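Side-chain contacts in Ras-associated and pleckstrin homology domains-containing protein 1 (Homo sapiens, PDB 4GN1), which mediates localized membrane signals, is implicated in lamellipodial dynamics and targets EVL and VASP to the leading edge: residues 54-59 with 204-209; 129-134 with 235-240; 176-181 with 216-221; 185-190 with 227-232. One frame throughout, in Å; residues are numbered along the deposited sequence.

Contact 1: residues 54-59 with 204-209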
# COMPACT_ATOMS: atom_id res chain seq x y z
N SER A 54 1.53 -9.04 -12.46
CA SER A 54 1.19 -10.41 -12.82
C SER A 54 2.35 -11.40 -12.68
O SER A 54 2.14 -12.52 -12.24
CB SER A 54 0.65 -10.44 -14.25
OG SER A 54 -0.05 -11.64 -14.45
N GLU A 55 3.55 -10.98 -13.07
CA GLU A 55 4.77 -11.77 -12.90
C GLU A 55 5.11 -12.13 -11.47
O GLU A 55 5.89 -13.07 -11.21
CB GLU A 55 5.95 -10.99 -13.48
CG GLU A 55 6.31 -11.40 -14.89
CD GLU A 55 6.81 -12.84 -14.93
OE1 GLU A 55 7.92 -13.12 -14.43
OE2 GLU A 55 6.08 -13.69 -15.46
N LEU A 56 4.54 -11.38 -10.53
CA LEU A 56 4.97 -11.41 -9.14
C LEU A 56 3.81 -11.67 -8.20
O LEU A 56 4.00 -11.67 -6.98
CB LEU A 56 5.59 -10.07 -8.79
CG LEU A 56 6.94 -9.73 -9.44
CD1 LEU A 56 7.36 -8.29 -9.13
CD2 LEU A 56 8.04 -10.74 -9.05
N GLN A 57 2.62 -11.88 -8.77
CA GLN A 57 1.44 -12.29 -8.02
C GLN A 57 1.19 -11.41 -6.77
O GLN A 57 1.05 -11.89 -5.65
CB GLN A 57 1.54 -13.79 -7.67
CG GLN A 57 0.20 -14.52 -7.59
CD GLN A 57 0.36 -16.00 -7.26
OE1 GLN A 57 0.75 -16.80 -8.12
NE2 GLN A 57 0.05 -16.38 -6.02
N MET A 58 1.12 -10.11 -6.99
CA MET A 58 0.85 -9.19 -5.90
C MET A 58 -0.03 -8.03 -6.40
O MET A 58 -0.31 -7.93 -7.60
CB MET A 58 2.18 -8.69 -5.30
CG MET A 58 3.03 -7.94 -6.31
SD MET A 58 4.61 -7.35 -5.70
CE MET A 58 5.60 -8.83 -5.89
N GLU A 59 -0.46 -7.15 -5.51
CA GLU A 59 -1.34 -6.09 -5.97
C GLU A 59 -1.28 -4.88 -5.06
O GLU A 59 -0.97 -5.02 -3.88
CB GLU A 59 -2.78 -6.60 -6.03
CG GLU A 59 -3.36 -6.89 -4.66
CD GLU A 59 -4.84 -7.21 -4.68
OE1 GLU A 59 -5.32 -7.81 -5.69
OE2 GLU A 59 -5.50 -6.86 -3.65
N VAL A 204 4.98 -6.46 0.08
CA VAL A 204 6.08 -6.49 -0.86
C VAL A 204 6.43 -5.05 -1.16
O VAL A 204 5.54 -4.22 -1.38
CB VAL A 204 5.72 -7.21 -2.20
CG1 VAL A 204 6.91 -7.24 -3.16
CG2 VAL A 204 5.24 -8.63 -1.98
N LEU A 205 7.73 -4.76 -1.14
CA LEU A 205 8.26 -3.44 -1.50
C LEU A 205 9.16 -3.59 -2.73
O LEU A 205 10.05 -4.44 -2.76
CB LEU A 205 9.03 -2.84 -0.33
CG LEU A 205 8.29 -2.81 1.00
CD1 LEU A 205 9.29 -3.04 2.10
CD2 LEU A 205 7.61 -1.49 1.21
N LYS A 206 8.85 -2.82 -3.76
CA LYS A 206 9.68 -2.76 -4.97
C LYS A 206 9.52 -1.43 -5.69
O LYS A 206 8.49 -0.77 -5.57
CB LYS A 206 9.38 -3.90 -5.96
CG LYS A 206 7.98 -3.85 -6.57
CD LYS A 206 7.95 -4.57 -7.92
CE LYS A 206 6.75 -4.11 -8.74
NZ LYS A 206 6.95 -2.72 -9.21
N HIS A 207 10.56 -1.07 -6.43
CA HIS A 207 10.54 0.02 -7.38
C HIS A 207 9.40 -0.17 -8.37
O HIS A 207 9.17 -1.28 -8.85
CB HIS A 207 11.88 0.09 -8.11
CG HIS A 207 12.06 1.36 -8.92
ND1 HIS A 207 11.37 1.61 -10.05
CD2 HIS A 207 12.90 2.45 -8.72
CE1 HIS A 207 11.73 2.81 -10.53
NE2 HIS A 207 12.67 3.32 -9.72
N PRO A 208 8.68 0.92 -8.69
CA PRO A 208 7.61 0.85 -9.68
C PRO A 208 8.04 0.21 -11.00
O PRO A 208 7.23 -0.46 -11.63
CB PRO A 208 7.23 2.34 -9.90
CG PRO A 208 7.62 3.03 -8.65
CD PRO A 208 8.82 2.27 -8.11
N GLN A 209 9.29 0.41 -11.42
CA GLN A 209 9.75 -0.05 -12.75
C GLN A 209 10.10 -1.53 -12.87
O GLN A 209 10.23 -2.04 -13.98
CB GLN A 209 10.92 0.81 -13.25
CG GLN A 209 10.49 2.24 -13.53
CD GLN A 209 11.49 3.05 -14.33
OE1 GLN A 209 12.23 3.84 -13.77
NE2 GLN A 209 11.51 2.86 -15.64

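Contact 2: residues 129-134 with 235-240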
# COMPACT_ATOMS: atom_id res chain seq x y z
N VAL A 129 4.83 15.70 8.90
CA VAL A 129 4.13 14.51 9.33
C VAL A 129 4.80 13.91 10.58
O VAL A 129 6.00 13.65 10.59
CB VAL A 129 4.05 13.49 8.17
CG1 VAL A 129 3.51 12.15 8.63
CG2 VAL A 129 3.17 14.04 7.06
N THR A 130 4.03 13.70 11.63
CA THR A 130 4.57 13.06 12.82
C THR A 130 4.04 11.63 13.00
O THR A 130 3.16 11.38 13.83
CB THR A 130 4.37 13.92 14.08
OG1 THR A 130 2.99 14.32 14.14
CG2 THR A 130 5.26 15.18 14.04
N VAL A 131 4.57 10.71 12.19
CA VAL A 131 4.34 9.27 12.30
C VAL A 131 4.81 8.70 13.64
O VAL A 131 5.97 8.91 14.02
CB VAL A 131 5.20 8.48 11.29
CG1 VAL A 131 4.49 7.18 10.89
CG2 VAL A 131 5.64 9.33 10.10
N PRO A 132 3.93 7.94 14.33
CA PRO A 132 4.52 7.09 15.38
C PRO A 132 5.15 5.84 14.75
O PRO A 132 4.62 5.30 13.77
CB PRO A 132 3.31 6.73 16.27
CG PRO A 132 2.28 7.76 15.93
CD PRO A 132 2.47 8.01 14.46
N GLU A 133 6.29 5.44 15.30
CA GLU A 133 7.14 4.39 14.72
C GLU A 133 6.54 3.00 14.96
O GLU A 133 5.94 2.73 16.01
CB GLU A 133 8.58 4.50 15.27
CG GLU A 133 9.09 5.94 15.37
CD GLU A 133 10.60 6.09 15.51
OE1 GLU A 133 11.20 5.53 16.46
OE2 GLU A 133 11.21 6.80 14.68
N ILE A 134 6.65 2.14 13.96
CA ILE A 134 6.18 0.77 14.08
C ILE A 134 7.43 -0.08 14.29
O ILE A 134 8.46 0.12 13.63
CB ILE A 134 5.35 0.30 12.85
CG1 ILE A 134 4.39 1.41 12.34
CG2 ILE A 134 4.61 -1.02 13.13
CD1 ILE A 134 3.36 1.95 13.32
N ILE A 235 3.92 2.34 6.51
CA ILE A 235 4.73 2.54 5.31
C ILE A 235 4.12 3.59 4.38
O ILE A 235 4.84 4.46 3.87
CB ILE A 235 5.02 1.21 4.59
CG1 ILE A 235 5.85 0.33 5.53
CG2 ILE A 235 5.78 1.44 3.27
CD1 ILE A 235 5.99 -1.10 5.07
N ARG A 236 2.81 3.55 4.22
CA ARG A 236 2.10 4.50 3.37
C ARG A 236 2.22 5.95 3.87
O ARG A 236 2.50 6.87 3.08
CB ARG A 236 0.64 4.09 3.20
CG ARG A 236 0.46 2.92 2.23
CD ARG A 236 -0.95 2.35 2.28
NE ARG A 236 -1.89 3.25 1.62
CZ ARG A 236 -3.03 3.68 2.15
NH1 ARG A 236 -3.40 3.28 3.36
NH2 ARG A 236 -3.80 4.50 1.44
N ILE A 237 2.04 6.15 5.17
CA ILE A 237 2.22 7.48 5.77
C ILE A 237 3.61 8.03 5.49
O ILE A 237 3.75 9.11 4.94
CB ILE A 237 1.96 7.46 7.29
CG1 ILE A 237 0.49 7.09 7.52
CG2 ILE A 237 2.32 8.82 7.89
CD1 ILE A 237 0.14 6.81 8.97
N ALA A 238 4.62 7.25 5.84
CA ALA A 238 6.02 7.62 5.67
C ALA A 238 6.41 7.84 4.20
O ALA A 238 7.35 8.59 3.92
CB ALA A 238 6.90 6.55 6.28
N LYS A 239 5.72 7.17 3.27
CA LYS A 239 5.94 7.42 1.84
C LYS A 239 5.22 8.67 1.32
O LYS A 239 5.85 9.53 0.68
CB LYS A 239 5.55 6.23 0.96
CG LYS A 239 5.84 6.49 -0.51
CD LYS A 239 5.80 5.23 -1.34
CE LYS A 239 5.92 5.57 -2.81
NZ LYS A 239 7.31 5.85 -3.27
N TYR A 240 3.92 8.72 1.57
CA TYR A 240 3.05 9.71 0.97
C TYR A 240 2.76 10.92 1.84
O TYR A 240 2.38 11.97 1.32
CB TYR A 240 1.75 9.06 0.53
CG TYR A 240 1.96 8.01 -0.56
CD1 TYR A 240 2.31 8.38 -1.86
CD2 TYR A 240 1.78 6.65 -0.28
CE1 TYR A 240 2.50 7.43 -2.85
CE2 TYR A 240 1.99 5.69 -1.24
CZ TYR A 240 2.34 6.08 -2.53
OH TYR A 240 2.53 5.14 -3.48

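Contact 3: residues 176-181 with 216-221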
# COMPACT_ATOMS: atom_id res chain seq x y z
N CYS A 176 20.13 0.30 7.38
CA CYS A 176 19.10 0.56 6.37
C CYS A 176 18.67 -0.77 5.75
O CYS A 176 19.51 -1.56 5.31
CB CYS A 176 19.57 1.53 5.29
SG CYS A 176 18.31 1.88 4.03
N PHE A 177 17.36 -1.01 5.77
CA PHE A 177 16.75 -2.13 5.08
C PHE A 177 16.20 -1.63 3.75
O PHE A 177 16.45 -2.25 2.73
CB PHE A 177 15.65 -2.80 5.93
CG PHE A 177 14.84 -3.82 5.17
CD1 PHE A 177 15.33 -5.10 4.94
CD2 PHE A 177 13.56 -3.51 4.68
CE1 PHE A 177 14.59 -6.04 4.25
CE2 PHE A 177 12.81 -4.43 3.97
CZ PHE A 177 13.33 -5.70 3.75
N LEU A 178 15.47 -0.52 3.77
CA LEU A 178 14.94 0.05 2.53
C LEU A 178 14.44 1.48 2.70
O LEU A 178 13.53 1.73 3.53
CB LEU A 178 13.80 -0.83 2.03
CG LEU A 178 13.40 -0.88 0.56
CD1 LEU A 178 14.54 -1.36 -0.34
CD2 LEU A 178 12.22 -1.82 0.45
N GLN A 179 15.03 2.41 1.93
CA GLN A 179 14.50 3.78 1.76
C GLN A 179 13.22 3.75 0.91
O GLN A 179 13.15 3.03 -0.08
CB GLN A 179 15.57 4.71 1.16
CG GLN A 179 16.76 4.91 2.09
CD GLN A 179 17.54 6.21 1.90
OE1 GLN A 179 17.11 7.14 1.18
NE2 GLN A 179 18.70 6.28 2.56
N LEU A 180 12.21 4.53 1.31
CA LEU A 180 10.86 4.42 0.73
C LEU A 180 10.56 5.33 -0.49
O LEU A 180 9.56 5.16 -1.21
CB LEU A 180 9.80 4.63 1.84
CG LEU A 180 9.71 3.51 2.90
CD1 LEU A 180 8.69 3.88 3.99
CD2 LEU A 180 9.39 2.14 2.29
N ASP A 181 11.43 6.30 -0.72
CA ASP A 181 11.21 7.26 -1.81
C ASP A 181 10.81 6.66 -3.15
O ASP A 181 9.99 7.24 -3.83
CB ASP A 181 12.48 8.08 -2.02
CG ASP A 181 12.94 8.70 -0.77
OD1 ASP A 181 12.50 9.83 -0.53
OD2 ASP A 181 13.66 8.03 0.01
N TYR A 216 15.99 -7.39 -5.79
CA TYR A 216 15.76 -6.07 -5.18
C TYR A 216 14.30 -5.88 -4.74
O TYR A 216 13.92 -4.83 -4.21
CB TYR A 216 16.16 -4.95 -6.15
CG TYR A 216 17.53 -5.10 -6.74
CD1 TYR A 216 17.71 -5.14 -8.12
CD2 TYR A 216 18.65 -5.21 -5.93
CE1 TYR A 216 18.96 -5.29 -8.68
CE2 TYR A 216 19.91 -5.36 -6.48
CZ TYR A 216 20.06 -5.39 -7.86
OH TYR A 216 21.31 -5.55 -8.42
N ILE A 217 13.49 -6.89 -4.99
CA ILE A 217 12.16 -6.96 -4.45
C ILE A 217 12.31 -7.49 -3.02
O ILE A 217 13.00 -8.47 -2.82
CB ILE A 217 11.28 -7.91 -5.29
CG1 ILE A 217 11.25 -7.47 -6.77
CG2 ILE A 217 9.89 -7.97 -4.71
CD1 ILE A 217 10.63 -8.45 -7.76
N LYS A 218 11.69 -6.81 -2.06
CA LYS A 218 11.71 -7.23 -0.66
C LYS A 218 10.37 -7.85 -0.27
O LYS A 218 9.31 -7.26 -0.52
CB LYS A 218 11.99 -6.03 0.23
CG LYS A 218 13.33 -5.37 -0.03
CD LYS A 218 14.45 -6.33 0.31
CE LYS A 218 15.82 -5.68 0.21
NZ LYS A 218 16.85 -6.74 0.09
N TYR A 219 10.43 -9.03 0.35
CA TYR A 219 9.23 -9.75 0.77
C TYR A 219 9.12 -9.88 2.28
O TYR A 219 10.04 -10.38 2.92
CB TYR A 219 9.21 -11.14 0.17
CG TYR A 219 9.23 -11.17 -1.33
CD1 TYR A 219 8.08 -11.37 -2.03
CD2 TYR A 219 10.43 -11.02 -2.04
CE1 TYR A 219 8.09 -11.43 -3.41
CE2 TYR A 219 10.45 -11.07 -3.42
CZ TYR A 219 9.27 -11.28 -4.10
OH TYR A 219 9.24 -11.33 -5.46
N LEU A 220 8.01 -9.44 2.84
CA LEU A 220 7.80 -9.48 4.28
C LEU A 220 6.53 -10.24 4.64
O LEU A 220 5.52 -10.15 3.93
CB LEU A 220 7.74 -8.06 4.84
CG LEU A 220 9.01 -7.23 4.69
CD1 LEU A 220 8.79 -5.76 5.04
CD2 LEU A 220 10.12 -7.83 5.53
N CYS A 221 6.59 -11.01 5.73
CA CYS A 221 5.44 -11.79 6.19
C CYS A 221 5.12 -11.45 7.64
O CYS A 221 6.02 -11.40 8.49
CB CYS A 221 5.71 -13.29 6.06
SG CYS A 221 4.31 -14.32 6.54

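Contact 4: residues 185-190 with 227-232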
# COMPACT_ATOMS: atom_id res chain seq x y z
N VAL A 185 4.38 -0.17 -2.15
CA VAL A 185 4.13 -1.27 -1.26
C VAL A 185 2.92 -2.00 -1.81
O VAL A 185 1.99 -1.38 -2.31
CB VAL A 185 4.00 -0.83 0.24
CG1 VAL A 185 2.87 0.17 0.48
CG2 VAL A 185 3.79 -2.03 1.13
N TYR A 186 2.95 -3.33 -1.75
CA TYR A 186 1.92 -4.17 -2.36
C TYR A 186 1.50 -5.19 -1.34
O TYR A 186 2.22 -5.41 -0.36
CB TYR A 186 2.49 -4.90 -3.59
CG TYR A 186 3.18 -3.98 -4.59
CD1 TYR A 186 4.39 -3.37 -4.27
CD2 TYR A 186 2.62 -3.73 -5.85
CE1 TYR A 186 5.01 -2.53 -5.16
CE2 TYR A 186 3.24 -2.88 -6.76
CZ TYR A 186 4.44 -2.28 -6.40
OH TYR A 186 5.11 -1.43 -7.28
N TYR A 187 0.35 -5.82 -1.56
CA TYR A 187 -0.02 -7.07 -0.89
C TYR A 187 0.31 -8.24 -1.79
O TYR A 187 -0.01 -8.21 -2.98
CB TYR A 187 -1.51 -7.12 -0.60
CG TYR A 187 -2.02 -6.05 0.33
CD1 TYR A 187 -1.78 -6.11 1.71
CD2 TYR A 187 -2.77 -4.97 -0.17
CE1 TYR A 187 -2.27 -5.13 2.56
CE2 TYR A 187 -3.26 -3.99 0.68
CZ TYR A 187 -3.00 -4.07 2.04
OH TYR A 187 -3.48 -3.09 2.89
N GLY A 188 0.93 -9.26 -1.22
CA GLY A 188 1.16 -10.52 -1.94
C GLY A 188 -0.07 -11.39 -1.85
O GLY A 188 -0.78 -11.37 -0.84
N GLN A 189 -0.32 -12.16 -2.91
CA GLN A 189 -1.50 -13.03 -2.99
C GLN A 189 -1.09 -14.47 -2.92
O GLN A 189 -0.41 -14.97 -3.83
CB GLN A 189 -2.28 -12.79 -4.29
CG GLN A 189 -2.92 -11.41 -4.38
CD GLN A 189 -3.45 -10.96 -3.02
OE1 GLN A 189 -4.27 -11.67 -2.39
NE2 GLN A 189 -2.97 -9.81 -2.55
N ASP A 190 -1.50 -15.14 -1.84
CA ASP A 190 -1.29 -16.57 -1.70
C ASP A 190 0.21 -16.93 -1.66
O ASP A 190 0.68 -17.88 -2.29
CB ASP A 190 -2.01 -17.33 -2.82
CG ASP A 190 -2.01 -18.84 -2.60
OD1 ASP A 190 -1.80 -19.58 -3.59
OD2 ASP A 190 -2.17 -19.29 -1.43
N THR A 227 -1.01 -6.88 12.19
CA THR A 227 0.38 -6.48 11.95
C THR A 227 0.55 -6.06 10.49
O THR A 227 1.18 -5.04 10.19
CB THR A 227 1.39 -7.61 12.28
OG1 THR A 227 1.04 -8.21 13.53
CG2 THR A 227 2.82 -7.07 12.37
N LEU A 228 -0.01 -6.85 9.58
CA LEU A 228 -0.04 -6.50 8.18
C LEU A 228 -0.62 -5.10 7.95
O LEU A 228 -0.00 -4.28 7.26
CB LEU A 228 -0.77 -7.55 7.35
CG LEU A 228 -0.94 -7.32 5.85
CD1 LEU A 228 0.41 -7.21 5.13
CD2 LEU A 228 -1.81 -8.40 5.21
N HIS A 229 -1.76 -4.80 8.57
CA HIS A 229 -2.42 -3.50 8.39
C HIS A 229 -1.65 -2.35 8.96
O HIS A 229 -1.50 -1.30 8.31
CB HIS A 229 -3.86 -3.53 8.88
CG HIS A 229 -4.79 -4.35 8.00
ND1 HIS A 229 -5.96 -4.85 8.44
CD2 HIS A 229 -4.66 -4.77 6.67
CE1 HIS A 229 -6.55 -5.55 7.45
NE2 HIS A 229 -5.75 -5.49 6.37
N GLN A 230 -1.11 -2.53 10.15
CA GLN A 230 -0.31 -1.48 10.77
C GLN A 230 0.92 -1.15 9.91
O GLN A 230 1.19 0.02 9.62
CB GLN A 230 0.07 -1.88 12.19
CG GLN A 230 -1.10 -1.76 13.17
CD GLN A 230 -0.79 -2.26 14.59
OE1 GLN A 230 -1.69 -2.72 15.29
NE2 GLN A 230 0.46 -2.15 15.03
N TRP A 231 1.63 -2.18 9.45
CA TRP A 231 2.84 -1.98 8.66
C TRP A 231 2.63 -1.30 7.33
O TRP A 231 3.36 -0.35 6.98
CB TRP A 231 3.62 -3.28 8.50
CG TRP A 231 4.56 -3.53 9.65
CD1 TRP A 231 4.38 -4.40 10.72
CD2 TRP A 231 5.85 -2.90 9.90
NE1 TRP A 231 5.44 -4.36 11.56
CE2 TRP A 231 6.35 -3.48 11.14
CE3 TRP A 231 6.62 -1.95 9.23
CZ2 TRP A 231 7.57 -3.10 11.69
CZ3 TRP A 231 7.85 -1.58 9.79
CH2 TRP A 231 8.31 -2.15 10.99
N VAL A 232 1.66 -1.79 6.56
CA VAL A 232 1.24 -1.18 5.30
C VAL A 232 0.78 0.27 5.52
O VAL A 232 1.23 1.16 4.80
CB VAL A 232 0.15 -2.01 4.60
CG1 VAL A 232 -0.35 -1.30 3.34
CG2 VAL A 232 0.65 -3.39 4.24

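Contact 1: residues 54-59 with 204-209
Met58 and Val204 meet across the seam between the Ras-associating domain, a ubiquitin-like fold that supplies residues 54-59, and the PH domain, which supplies 204-209. The methionine's bent end does the touching: CE and SD both reach the same valine branch, Met58 CE lying 3.4 Å from Val204 CG1, and the two side chains cross at about a right angle. Val204 CG2 stands a little farther off, 3.9 Å from Met58 CE. A second, looser touch has Leu56 and Lys206 passing at a slant, Leu56 CD1 4.0 Å from Lys206 CD, so the lysine contributes only its aliphatic stem here. All four side chains are buried. Between these two stretches runs strand 184-188, hydrogen-bonded through its backbone to both, and Tyr191, a tyrosine that ABL1 can phosphorylate, packs on Met58 and Val204. Gln57 and Met58 form a G1 beta bulge against Val53, at the turn into strand 58-61. The lysine chain bends at chi4 (71°), and its ammonium is held by several oxygens, among them Tyr186 OH and a bound malonate, probably from the crystallisation liquor. Lys206 NZ also bonds His207 O at 2.7 Å, tilted 32° from the carbonyl plane.

Contact 2: residues 129-134 with 235-240
Ile237 sends its CG2 methyl at two valines of the 129-134 loop, and that one branch makes all the close touches. Ile237 CG2 lies 3.6 Å from Val129 CG1, the tighter of the two meetings, with the side chains passing at a slant. Against Val131 the geometry differs: isoleucine and valine point at each other from facing backbones and slide past in opposite directions. Both valine methyls share this second touch, Val131 CG1 and Val131 CG2 each standing 4.0 Å from Ile237 CG2, so the isoleucine methyl sits astride the fork of the valine. The isoleucine's first torsion (chi1 -64°) sets CG2 anti to its backbone N, where it meets the valines, while CG1 takes the place beside that N. Thr130, between the valines, directs its CB away from the helix, so the extended loop presents alternate residues to it. The helix is 225-240, the C-terminal helix of the PH domain, and the loop leads from helix 113-124 into strand 135-141, the domain's first strand. Thr130 is tied by its backbone to Cys123, and Leu102 also packs on Ile237, bringing the linker between the two domains against the same helix. No hydrogen bond joins the two segments. Both valines are partly exposed, whereas Ile237 is buried; next to it along the helix, Arg236 forms a salt bridge through NH2 with Glu63 of the Ras-associating domain.

Contact 3: residues 176-181 with 216-221
Lys218 lays its aliphatic chain along the end of the Phe177 ring, and this is the dense part of the contact. Three methylene carbons follow the ring tip: Lys218 CD is 3.7 Å from Phe177 CZ, and Lys218 CB and CG are each 3.8 Å from that same CZ. The approach is oblique, the two side chains sliding past each other in opposite directions. Phe177 reaches this far because CG stands anti to its backbone N (chi1 171°), which carries the ring toward strand 218-221. Leu178 comes in on the same lysine from another direction, its CD2 3.8 Å from Lys218 CG. Packing is looser on Leu220, whose CD2 stays 4.2 Å from Phe177 CZ. Phe177 and Leu220 are buried, with Tyr162 and Phe153 both edge-to-face with the phenylalanine, while Leu178 and Lys218 are partly exposed and form the solvent side. A classic beta bulge sets Phe177 and Leu178 together opposite Ile160, and both reach Lys218, Phe177 with the end of its ring. Segments 176-178 and 218-221 run at 94°, axes 9.9 Å apart, the nearly orthogonal packing typical of the two beta-sheets in the PH-domain barrel.

Contact 4: residues 185-190 with 227-232
Tyr187 and Val232 carry most of this contact, but the strand begins with Val185, whose CB points at the helix and whose CG1 stays 4.6 Å from Val232 CG1. Tyr186 turns the other way, its OH hydrogen-bonded to Lys206 and to the bound malonate. Tyr187 then swings its ring out to the helix. With CG beside the backbone N (chi1 -62°), the ring brings CE1 and its hydroxyl to two helix residues one turn apart. Val232 is met by both: Tyr187 OH lies 3.6 Å from Val232 CG1, and Tyr187 CE1 lies 3.8 Å from Val232 CG2, an oblique approach. Leu228 comes at the ring edge, near its plane, with CG 4.2 Å from Tyr187 CE1. Farther on, Gln189 folds back to its own strand through a weak bond from NE2 to Tyr187 O, 3.4 Å long. Strand 185-188 and helix segment 227-232 run nearly antiparallel, at 162°. Helix 225-240 is the C-terminal helix that closes one end of the PH-domain barrel, packing here on strand 184-188. Leu203 of strand 202-206 touches Val185, Leu228 and Val232, while strand 58-61 of the Ras-associating domain pairs along the other edge of 184-188.

Overall arrangement
Contact 1 is the most buried and the one that spans both domains; the others lie in the PH domain and are partly buried. Contacts 2 and 4 use successive parts of helix 225-240, one meeting the entry loop, the other strand 184-188. Contacts 1 and 3 draw on the neighbouring strands 202-206 and 218-221, joined where Lys218 N bonds Leu205 O; contacts 1 and 4 are joined by backbone bonds such as Tyr186 N to Val204 O. No hydrogen bond crosses any of the four. Contact 2 is purely branched-aliphatic, contact 1 adds sulfur and a lysine stem, contact 3 joins a phenylalanine ring to a lysine stem, and contact 4 centres on a tyrosine.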